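Local coordinates for protein leucine--tRNA ligase (PDB 5AH5) that probably joins leucine to tRNA(Leu) at the expense of ATP, as a zinc-containing class I aminoacyl-tRNA synthetase, at residues B[579-583]-B[584-588]; B[202-205]-B[206-209]; B[485-488]-B[489-493]; B[438-442]-B[443-447]. All coordinates share one frame; numbering follows the deposited sequence.

Interaction 1 (B[579-583]-B[584-588]); sequences NVTDP and SVVVQ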
loop_
_atom_site.group_PDB
_atom_site.type_symbol
_atom_site.label_atom_id
_atom_site.label_comp_id
_atom_site.label_asym_id
_atom_site.label_seq_id
_atom_site.Cartn_x
_atom_site.Cartn_y
_atom_site.Cartn_z
ATOM N N ASN B 579 -10.641 -19.389 -13.510
ATOM C CA ASN B 579 -11.219 -18.103 -13.907
ATOM C C ASN B 579 -10.139 -16.960 -13.950
ATOM O O ASN B 579 -10.481 -15.797 -13.703
ATOM C CB ASN B 579 -12.295 -17.753 -12.864
ATOM C CG ASN B 579 -11.712 -17.583 -11.456
ATOM O OD1 ASN B 579 -10.544 -17.979 -11.147
ATOM N ND2 ASN B 579 -12.497 -17.006 -10.590
ATOM N N VAL B 580 -8.853 -17.293 -14.120
ATOM C CA VAL B 580 -7.779 -16.279 -14.287
ATOM C C VAL B 580 -7.882 -15.657 -15.673
ATOM O O VAL B 580 -7.836 -16.337 -16.671
ATOM C CB VAL B 580 -6.358 -16.842 -14.073
ATOM C CG1 VAL B 580 -5.291 -15.715 -14.145
ATOM C CG2 VAL B 580 -6.272 -17.548 -12.716
ATOM N N THR B 581 -8.111 -14.356 -15.724
ATOM C CA THR B 581 -8.109 -13.606 -17.001
ATOM C C THR B 581 -6.685 -13.595 -17.586
ATOM O O THR B 581 -5.761 -13.383 -16.839
ATOM C CB THR B 581 -8.568 -12.167 -16.718
ATOM O OG1 THR B 581 -9.883 -12.206 -16.134
ATOM C CG2 THR B 581 -8.564 -11.313 -17.997
ATOM N N ASP B 582 -6.528 -13.890 -18.873
ATOM C CA ASP B 582 -5.310 -13.612 -19.596
ATOM C C ASP B 582 -5.327 -12.231 -20.250
ATOM O O ASP B 582 -5.861 -12.094 -21.320
ATOM C CB ASP B 582 -5.051 -14.661 -20.697
ATOM C CG ASP B 582 -3.701 -14.468 -21.416
ATOM O OD1 ASP B 582 -2.942 -13.468 -21.151
ATOM O OD2 ASP B 582 -3.403 -15.331 -22.267
ATOM N N PRO B 583 -4.651 -11.233 -19.652
ATOM C CA PRO B 583 -4.629 -9.877 -20.244
ATOM C C PRO B 583 -4.202 -9.821 -21.691
ATOM O O PRO B 583 -4.676 -8.947 -22.407
ATOM C CB PRO B 583 -3.585 -9.162 -19.414
ATOM C CG PRO B 583 -3.598 -9.852 -18.138
ATOM C CD PRO B 583 -3.814 -11.293 -18.451
ATOM N N SER B 584 -3.343 -10.749 -22.152
ATOM C CA SER B 584 -2.873 -10.668 -23.543
ATOM C C SER B 584 -3.990 -10.923 -24.513
ATOM O O SER B 584 -3.994 -10.364 -25.575
ATOM C CB SER B 584 -1.707 -11.663 -23.832
ATOM O OG SER B 584 -0.692 -11.488 -22.847
ATOM N N VAL B 585 -4.893 -11.835 -24.172
ATOM C CA VAL B 585 -6.048 -12.161 -24.998
ATOM C C VAL B 585 -6.947 -10.902 -25.111
ATOM O O VAL B 585 -7.330 -10.487 -26.215
ATOM C CB VAL B 585 -6.782 -13.415 -24.442
ATOM C CG1 VAL B 585 -8.132 -13.614 -25.091
ATOM C CG2 VAL B 585 -5.912 -14.656 -24.701
ATOM N N VAL B 586 -7.131 -10.207 -23.993
ATOM C CA VAL B 586 -8.050 -9.041 -23.999
ATOM C C VAL B 586 -7.439 -7.867 -24.783
ATOM O O VAL B 586 -8.104 -7.258 -25.613
ATOM C CB VAL B 586 -8.521 -8.706 -22.584
ATOM C CG1 VAL B 586 -9.626 -7.680 -22.654
ATOM C CG2 VAL B 586 -9.068 -9.986 -21.930
ATOM N N VAL B 587 -6.131 -7.664 -24.602
ATOM C CA VAL B 587 -5.380 -6.609 -25.284
ATOM C C VAL B 587 -5.327 -6.869 -26.776
ATOM O O VAL B 587 -5.483 -5.943 -27.582
ATOM C CB VAL B 587 -3.975 -6.484 -24.668
ATOM C CG1 VAL B 587 -3.061 -5.610 -25.499
ATOM C CG2 VAL B 587 -4.091 -5.968 -23.258
ATOM N N GLN B 588 -5.166 -8.139 -27.151
ATOM C CA GLN B 588 -5.169 -8.536 -28.535
ATOM C C GLN B 588 -6.533 -8.306 -29.208
ATOM O O GLN B 588 -6.611 -7.978 -30.413
ATOM C CB GLN B 588 -4.792 -10.035 -28.643
ATOM C CG GLN B 588 -4.529 -10.547 -30.045
ATOM C CD GLN B 588 -3.245 -9.975 -30.655
ATOM O OE1 GLN B 588 -2.382 -9.429 -29.935
ATOM N NE2 GLN B 588 -3.122 -10.076 -31.994
#

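Interaction 2 (B[202-205]-B[206-209]); sequences DDLE and SLEG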
loop_
_atom_site.group_PDB
_atom_site.type_symbol
_atom_site.label_atom_id
_atom_site.label_comp_id
_atom_site.label_asym_id
_atom_site.label_seq_id
_atom_site.Cartn_x
_atom_site.Cartn_y
_atom_site.Cartn_z
ATOM N N ASP B 202 2.355 6.503 16.905
ATOM C CA ASP B 202 2.113 7.951 16.941
ATOM C C ASP B 202 2.244 8.680 15.580
ATOM O O ASP B 202 1.553 9.702 15.358
ATOM C CB ASP B 202 3.028 8.626 17.976
ATOM C CG ASP B 202 2.868 8.042 19.423
ATOM O OD1 ASP B 202 1.892 7.308 19.699
ATOM O OD2 ASP B 202 3.756 8.319 20.274
ATOM N N ASP B 203 3.132 8.211 14.686
ATOM C CA ASP B 203 3.307 8.879 13.400
ATOM C C ASP B 203 2.170 8.584 12.431
ATOM O O ASP B 203 2.072 9.265 11.423
ATOM C CB ASP B 203 4.666 8.586 12.737
ATOM C CG ASP B 203 5.856 9.032 13.583
ATOM O OD1 ASP B 203 5.670 9.817 14.554
ATOM O OD2 ASP B 203 6.998 8.571 13.278
ATOM N N LEU B 204 1.306 7.604 12.726
ATOM C CA LEU B 204 0.033 7.462 12.011
ATOM C C LEU B 204 -0.839 8.732 11.993
ATOM O O LEU B 204 -1.532 8.983 10.993
ATOM C CB LEU B 204 -0.807 6.322 12.568
ATOM C CG LEU B 204 -0.204 4.931 12.292
ATOM C CD1 LEU B 204 -0.807 3.921 13.221
ATOM C CD2 LEU B 204 -0.387 4.508 10.871
ATOM N N GLU B 205 -0.820 9.506 13.076
ATOM C CA GLU B 205 -1.586 10.763 13.124
ATOM C C GLU B 205 -1.151 11.753 12.019
ATOM O O GLU B 205 -1.981 12.504 11.539
ATOM C CB GLU B 205 -1.484 11.438 14.500
ATOM C CG GLU B 205 -2.264 10.739 15.619
ATOM C CD GLU B 205 -1.968 11.322 17.017
ATOM O OE1 GLU B 205 -2.300 12.516 17.291
ATOM O OE2 GLU B 205 -1.402 10.576 17.856
ATOM N N SER B 206 0.120 11.727 11.600
ATOM C CA SER B 206 0.609 12.636 10.557
ATOM C C SER B 206 0.330 12.178 9.097
ATOM O O SER B 206 0.509 12.970 8.173
ATOM C CB SER B 206 2.102 12.925 10.753
ATOM O OG SER B 206 2.912 11.802 10.414
ATOM N N LEU B 207 -0.115 10.930 8.901
ATOM C CA LEU B 207 -0.254 10.326 7.573
ATOM C C LEU B 207 -1.624 10.549 7.031
ATOM O O LEU B 207 -2.384 9.581 6.725
ATOM C CB LEU B 207 0.013 8.807 7.604
ATOM C CG LEU B 207 1.447 8.371 7.735
ATOM C CD1 LEU B 207 1.522 6.839 7.798
ATOM C CD2 LEU B 207 2.299 8.957 6.605
ATOM N N GLU B 208 -1.915 11.827 6.802
ATOM C CA GLU B 208 -3.254 12.231 6.421
ATOM C C GLU B 208 -3.523 11.772 4.988
ATOM O O GLU B 208 -4.675 11.640 4.580
ATOM C CB GLU B 208 -3.463 13.759 6.607
ATOM C CG GLU B 208 -4.902 14.111 7.039
ATOM C CD GLU B 208 -5.354 13.502 8.395
ATOM O OE1 GLU B 208 -4.484 13.174 9.240
ATOM O OE2 GLU B 208 -6.583 13.350 8.631
ATOM N N GLY B 209 -2.455 11.504 4.219
ATOM C CA GLY B 209 -2.651 10.947 2.878
ATOM C C GLY B 209 -2.871 9.431 2.924
ATOM O O GLY B 209 -2.965 8.814 1.892
#

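Interaction 3 (B[485-488]-B[489-493]); sequences DTMD and TFVDS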
loop_
_atom_site.group_PDB
_atom_site.type_symbol
_atom_site.label_atom_id
_atom_site.label_comp_id
_atom_site.label_asym_id
_atom_site.label_seq_id
_atom_site.Cartn_x
_atom_site.Cartn_y
_atom_site.Cartn_z
ATOM N N ASP B 485 20.368 -20.094 6.720
ATOM C CA ASP B 485 19.011 -19.519 6.457
ATOM C C ASP B 485 19.084 -18.298 5.556
ATOM O O ASP B 485 20.182 -17.685 5.394
ATOM C CB ASP B 485 18.315 -19.156 7.764
ATOM C CG ASP B 485 17.965 -20.392 8.604
ATOM O OD1 ASP B 485 17.969 -21.508 8.031
ATOM O OD2 ASP B 485 17.679 -20.255 9.811
ATOM N N THR B 486 17.926 -17.985 4.949
ATOM C CA THR B 486 17.788 -16.875 4.040
ATOM C C THR B 486 16.847 -15.805 4.607
ATOM O O THR B 486 16.106 -16.031 5.593
ATOM C CB THR B 486 17.423 -17.317 2.646
ATOM O OG1 THR B 486 16.173 -18.028 2.621
ATOM C CG2 THR B 486 18.532 -18.156 2.057
ATOM N N MET B 487 16.879 -14.641 3.999
ATOM C CA MET B 487 16.030 -13.564 4.463
ATOM C C MET B 487 14.613 -13.702 3.890
ATOM O O MET B 487 14.390 -13.975 2.713
ATOM C CB MET B 487 16.643 -12.214 4.086
ATOM C CG MET B 487 18.009 -11.976 4.695
ATOM S SD MET B 487 18.600 -10.319 4.373
ATOM C CE MET B 487 20.404 -10.491 4.403
ATOM N N ASP B 488 13.639 -13.471 4.728
ATOM C CA ASP B 488 12.246 -13.359 4.212
ATOM C C ASP B 488 12.050 -12.287 3.109
ATOM O O ASP B 488 12.706 -11.261 3.147
ATOM C CB ASP B 488 11.304 -13.081 5.339
ATOM C CG ASP B 488 9.831 -13.312 4.913
ATOM O OD1 ASP B 488 9.398 -14.513 4.714
ATOM O OD2 ASP B 488 9.136 -12.259 4.767
ATOM N N THR B 489 11.210 -12.601 2.120
ATOM C CA THR B 489 10.808 -11.686 1.031
ATOM C C THR B 489 10.405 -10.258 1.499
ATOM O O THR B 489 10.701 -9.288 0.821
ATOM C CB THR B 489 9.693 -12.276 0.163
ATOM O OG1 THR B 489 9.380 -11.371 -0.891
ATOM C CG2 THR B 489 8.406 -12.597 0.931
ATOM N N PHE B 490 9.843 -10.128 2.698
ATOM C CA PHE B 490 9.480 -8.811 3.189
ATOM C C PHE B 490 10.646 -7.948 3.656
ATOM O O PHE B 490 10.499 -6.707 3.790
ATOM C CB PHE B 490 8.358 -8.881 4.224
ATOM C CG PHE B 490 7.061 -9.329 3.628
ATOM C CD1 PHE B 490 6.274 -8.418 2.893
ATOM C CD2 PHE B 490 6.598 -10.625 3.800
ATOM C CE1 PHE B 490 5.049 -8.803 2.399
ATOM C CE2 PHE B 490 5.396 -11.037 3.248
ATOM C CZ PHE B 490 4.622 -10.115 2.529
ATOM N N VAL B 491 11.822 -8.554 3.787
ATOM C CA VAL B 491 13.047 -7.759 3.971
ATOM C C VAL B 491 13.336 -7.089 2.656
ATOM O O VAL B 491 13.515 -5.906 2.653
ATOM C CB VAL B 491 14.301 -8.583 4.479
ATOM C CG1 VAL B 491 15.527 -7.675 4.670
ATOM C CG2 VAL B 491 13.978 -9.205 5.827
ATOM N N ASP B 492 13.318 -7.819 1.534
ATOM C CA ASP B 492 13.623 -7.233 0.248
ATOM C C ASP B 492 12.701 -5.996 -0.012
ATOM O O ASP B 492 13.136 -4.923 -0.415
ATOM C CB ASP B 492 13.366 -8.191 -0.891
ATOM C CG ASP B 492 14.101 -9.587 -0.762
ATOM O OD1 ASP B 492 14.671 -9.964 0.288
ATOM O OD2 ASP B 492 14.000 -10.312 -1.755
ATOM N N SER B 493 11.418 -6.210 0.178
ATOM C CA SER B 493 10.435 -5.256 -0.204
ATOM C C SER B 493 10.263 -4.160 0.839
ATOM O O SER B 493 9.482 -3.291 0.611
ATOM C CB SER B 493 9.111 -5.996 -0.518
ATOM O OG SER B 493 8.612 -6.726 0.578
HETATM O O HOH W 1 15.119 -12.709 0.331
HETATM O O HOH W 2 9.827 -15.359 2.174
#

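Interaction 4 (B[438-442]-B[443-447]); sequences IPVAE and EQLPI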
loop_
_atom_site.group_PDB
_atom_site.type_symbol
_atom_site.label_atom_id
_atom_site.label_comp_id
_atom_site.label_asym_id
_atom_site.label_seq_id
_atom_site.Cartn_x
_atom_site.Cartn_y
_atom_site.Cartn_z
ATOM N N ILE B 438 29.834 -14.054 13.258
ATOM C CA ILE B 438 30.738 -13.061 12.693
ATOM C C ILE B 438 30.252 -12.591 11.346
ATOM O O ILE B 438 29.924 -13.421 10.484
ATOM C CB ILE B 438 32.181 -13.634 12.533
ATOM C CG1 ILE B 438 32.676 -14.181 13.879
ATOM C CG2 ILE B 438 33.148 -12.573 11.996
ATOM C CD1 ILE B 438 32.914 -13.133 14.947
ATOM N N PRO B 439 30.283 -11.270 11.132
ATOM C CA PRO B 439 29.954 -10.751 9.844
ATOM C C PRO B 439 30.890 -11.223 8.769
ATOM O O PRO B 439 32.085 -11.287 8.990
ATOM C CB PRO B 439 30.097 -9.214 10.018
ATOM C CG PRO B 439 29.900 -8.979 11.430
ATOM C CD PRO B 439 30.425 -10.200 12.138
ATOM N N VAL B 440 30.344 -11.545 7.606
ATOM C CA VAL B 440 31.171 -11.732 6.440
ATOM C C VAL B 440 31.835 -10.377 6.188
ATOM O O VAL B 440 31.194 -9.324 6.311
ATOM C CB VAL B 440 30.328 -12.146 5.215
ATOM C CG1 VAL B 440 31.090 -12.047 3.914
ATOM C CG2 VAL B 440 29.811 -13.569 5.405
ATOM N N ALA B 441 33.085 -10.416 5.775
ATOM C CA ALA B 441 33.839 -9.208 5.468
ATOM C C ALA B 441 33.306 -8.596 4.195
ATOM O O ALA B 441 32.979 -9.311 3.250
ATOM C CB ALA B 441 35.339 -9.550 5.282
ATOM N N GLU B 442 33.284 -7.272 4.149
ATOM C CA GLU B 442 32.712 -6.546 3.012
ATOM C C GLU B 442 33.313 -6.962 1.672
ATOM O O GLU B 442 32.611 -7.046 0.644
ATOM C CB GLU B 442 32.860 -5.030 3.219
ATOM C CG GLU B 442 32.094 -4.226 2.179
ATOM C CD GLU B 442 31.694 -2.860 2.671
ATOM O OE1 GLU B 442 30.829 -2.781 3.573
ATOM O OE2 GLU B 442 32.243 -1.869 2.153
ATOM N N GLU B 443 34.611 -7.260 1.692
ATOM C CA GLU B 443 35.336 -7.789 0.524
ATOM C C GLU B 443 34.716 -9.068 -0.069
ATOM O O GLU B 443 34.789 -9.274 -1.253
ATOM C CB GLU B 443 36.819 -8.067 0.885
ATOM C CG GLU B 443 37.678 -6.815 1.115
ATOM C CD GLU B 443 37.510 -6.117 2.480
ATOM O OE1 GLU B 443 37.069 -6.749 3.479
ATOM O OE2 GLU B 443 37.841 -4.902 2.550
ATOM N N GLN B 444 34.174 -9.936 0.782
ATOM C CA GLN B 444 33.549 -11.200 0.349
ATOM C C GLN B 444 32.121 -11.055 -0.190
ATOM O O GLN B 444 31.631 -11.968 -0.865
ATOM C CB GLN B 444 33.517 -12.231 1.488
ATOM C CG GLN B 444 34.618 -13.259 1.365
ATOM C CD GLN B 444 35.926 -12.566 1.390
ATOM O OE1 GLN B 444 36.272 -11.914 2.388
ATOM N NE2 GLN B 444 36.638 -12.626 0.268
ATOM N N LEU B 445 31.487 -9.919 0.080
ATOM C CA LEU B 445 30.130 -9.675 -0.407
ATOM C C LEU B 445 29.996 -9.515 -1.892
ATOM O O LEU B 445 30.866 -8.950 -2.537
ATOM C CB LEU B 445 29.510 -8.487 0.338
ATOM C CG LEU B 445 29.422 -8.668 1.854
ATOM C CD1 LEU B 445 28.790 -7.489 2.524
ATOM C CD2 LEU B 445 28.725 -9.946 2.280
ATOM N N PRO B 446 28.916 -10.030 -2.504
ATOM C CA PRO B 446 27.814 -10.708 -1.883
ATOM C C PRO B 446 28.023 -12.209 -1.689
ATOM O O PRO B 446 28.654 -12.830 -2.521
ATOM C CB PRO B 446 26.677 -10.526 -2.927
ATOM C CG PRO B 446 27.428 -10.549 -4.201
ATOM C CD PRO B 446 28.720 -9.822 -3.934
ATOM N N ILE B 447 27.417 -12.768 -0.629
ATOM C CA ILE B 447 27.221 -14.223 -0.537
ATOM C C ILE B 447 26.020 -14.608 -1.409
ATOM O O ILE B 447 24.847 -14.288 -1.094
ATOM C CB ILE B 447 27.036 -14.657 0.919
ATOM C CG1 ILE B 447 28.234 -14.218 1.778
ATOM C CG2 ILE B 447 26.885 -16.168 0.978
ATOM C CD1 ILE B 447 29.589 -14.437 1.129
HETATM O O HOH W 3 31.923 -6.136 -1.744
#

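Interaction 1 (B[579-583]-B[584-588])
Asp582 lies across Val585 at about a right angle, and the two ends of its carboxylate do different work. OD1 accepts from the backbone N of Ser584 at 2.9 Å, with an angle of 149° at the hydrogen. The donor stands above the carboxylate plane, 54° out of it. OD2 rests instead against a methyl, with Val585 CG2 3.6 Å away. The torsion behind both contacts is chi1 of Asp582, -175°: CG swings opposite its own N and comes to lie beside the carbonyl carbon, on the side where the chain turns into the helix. The backbone adds a weak bond from Val585 N to Asp582 O (3.0 Å), followed by a regular one from Val587 N to Pro583 O at 2.9 Å. On the buried side, the methyl CG2 of Thr581 meets CG2 of Val586 obliquely at 4.2 Å, and Trp611 touches both of these side chains. Pro583 packs on Val51 of helix 48-66, while Thr581 touches Ile48 of the same helix. The bond from Asp582 OD1 to an N-H two residues ahead closes an Asx turn and makes Asp582 the N-cap of helix 583-590. The helix starts shortly after what is, by sequence, the KMSKS loop of class I synthetases, whose Lys575 is predicted to bind ATP and has its side chain about 11 Å from that of Asp582.

Interaction 2 (B[202-205]-B[206-209])
Two overlapping beta turns with helical angles, Asp203 to Ser206 and Leu204 to Leu207, follow helix 197-202 and run into an inverse gamma turn centred on Leu207. The first turn is closed twice on a single acceptor. Asp203 O takes the hydroxyl of Ser206, OG, at 2.9 Å and the backbone N of Ser206 at 3.1 Å. The two donors arrive differently: OG lies in the carbonyl plane, on a lone pair, whereas N stands 63° above that plane. The serine reaches back because chi1 of 73° puts OG between its own N and its carbonyl carbon, the crowded position, from which the hydroxyl faces the preceding turn. In the second turn, Leu207 N binds Leu204 O at 3.2 Å, again from well above the carbonyl plane. The chain then bends through a weak bond from Glu208 N to Ser206 O (3.0 Å). The leucines meet only loosely at their ends, Leu204 CD2 lying 4.3 Å from Leu207 CD1, while CG of Leu207 sits 3.8 Å from Asp203 O. The carboxylate of Asp203 is turned to another partner, forming a salt bridge with Lys542. Both leucines and Asp203 touch Arg538, placing this turn on helix 533-546. Leu204 also meets Gln218 and Arg219 of helix 212-222, and Gly209 makes a backbone hydrogen bond to Leu559 in strand 556-560, which is an outermost strand of the parallel sheet.

Interaction 3 (B[485-488]-B[489-493])
Asp488 caps the short, weakly bonded helix around 489-492 through its side chain, in an Asx turn that leads out of strand 486-487. From the CB of Asp488 the side chain runs to a CG set opposite its own N (chi1 -166°), which brings the carboxylate alongside the first turn. There OD2 accepts from Phe490 N at 3.1 Å. The bond is nearly straight, 165° at the hydrogen, although the donor stands above the carboxylate plane. The same OD2 also lies at the edge of the Phe490 ring, 3.2 Å from CD2; the two side chains run side by side, pointing the same way, with carboxylate and ring planes 22° apart. At the other branch, OD1 forms a salt bridge with Arg419 and a hydrogen bond with Gln168; a water additionally links it to Thr489 N. This buried charge is therefore gripped at both oxygens, which would favour its ionised form. Asp488 O meanwhile receives Val491 N at 2.9 Å. Beyond the cap, Phe490 approaches the bound leucyl-sulfamoyl-adenosine to about 4 Å between nearest atoms, and Ser493 belongs to its pocket. On the other flank, the Met487 side chain passes Val491 at a slant, SD 4.1 Å from CG1. Asp492 OD1 is hydrogen-bonded to Gln134 of helix 128-143, and a second water donates to both Met487 O and Asp492 OD1, at 2.8 Å to each.

Interaction 4 (B[438-442]-B[443-447])
Apolar contacts between Val440 and Gln444, Leu445 and Ile447 fill the inside of this bend. CG1 of Val440 does most of the touching: it lies 3.4 Å from Gln444 CB, the two side chains crossing at about a right angle, and 3.6 Å from CD2 of Leu445, whose side chain slants across the valine. It reaches this position because chi1 of 167° sets CG1 opposite the valine's own N, beside the carbonyl carbon and toward the returning chain. Ile447 approaches from farther along, tip to tip with Val440, its CD1 4.0 Å from CG1. On the outer side, the methyl of Ala441 has the glutamate oxygen OE1 of Glu443 at 3.8 Å. These contacts belong to the exit of a short antiparallel pair, strands 425-432 and 438-439: the first ends in Cys432, and Cys435 lies in the turn before the second; together with Cys473 and Cys476 they bind the zinc ion. Val440, about 12 Å from the metal by its nearest side-chain atom, keeps a backbone hydrogen bond to Pro428. Among the polar contacts, successive turns fold the chain back. Gln444 N donates to Ala441 O at 2.8 Å, and Leu445 N to Glu442 O at 3.1 Å; both donors stand above the carbonyl planes, the second by 65°. Glu442 O has a further donor in a water, 2.6 Å away, which also donates to Leu445 O. That carbonyl of Leu445 is part of the cis peptide bond before Pro446, and Ile447 N is held by Gln135 of helix 128-143.

In the fold
Interactions 3 and 4 are neighbours, with centres 18 Å and nearest atoms about 8 Å apart. Strands 486-487 and 438-439 both pair with strand 425-432, so one antiparallel sheet connects the zinc site near interaction 4 to the ligand pocket at interaction 3. Interaction 1 approaches the same ligand from a separate part of the chain: the side chain of Thr581 is about 9 Å from the leucyl-adenylate analogue, yet the nearest atoms of interactions 1 and 3 are about 20 Å apart. Interaction 2 lies away from these sites, about 15 Å from interaction 3 at the nearest atoms, but comes within about 9 Å of the bound tRNA.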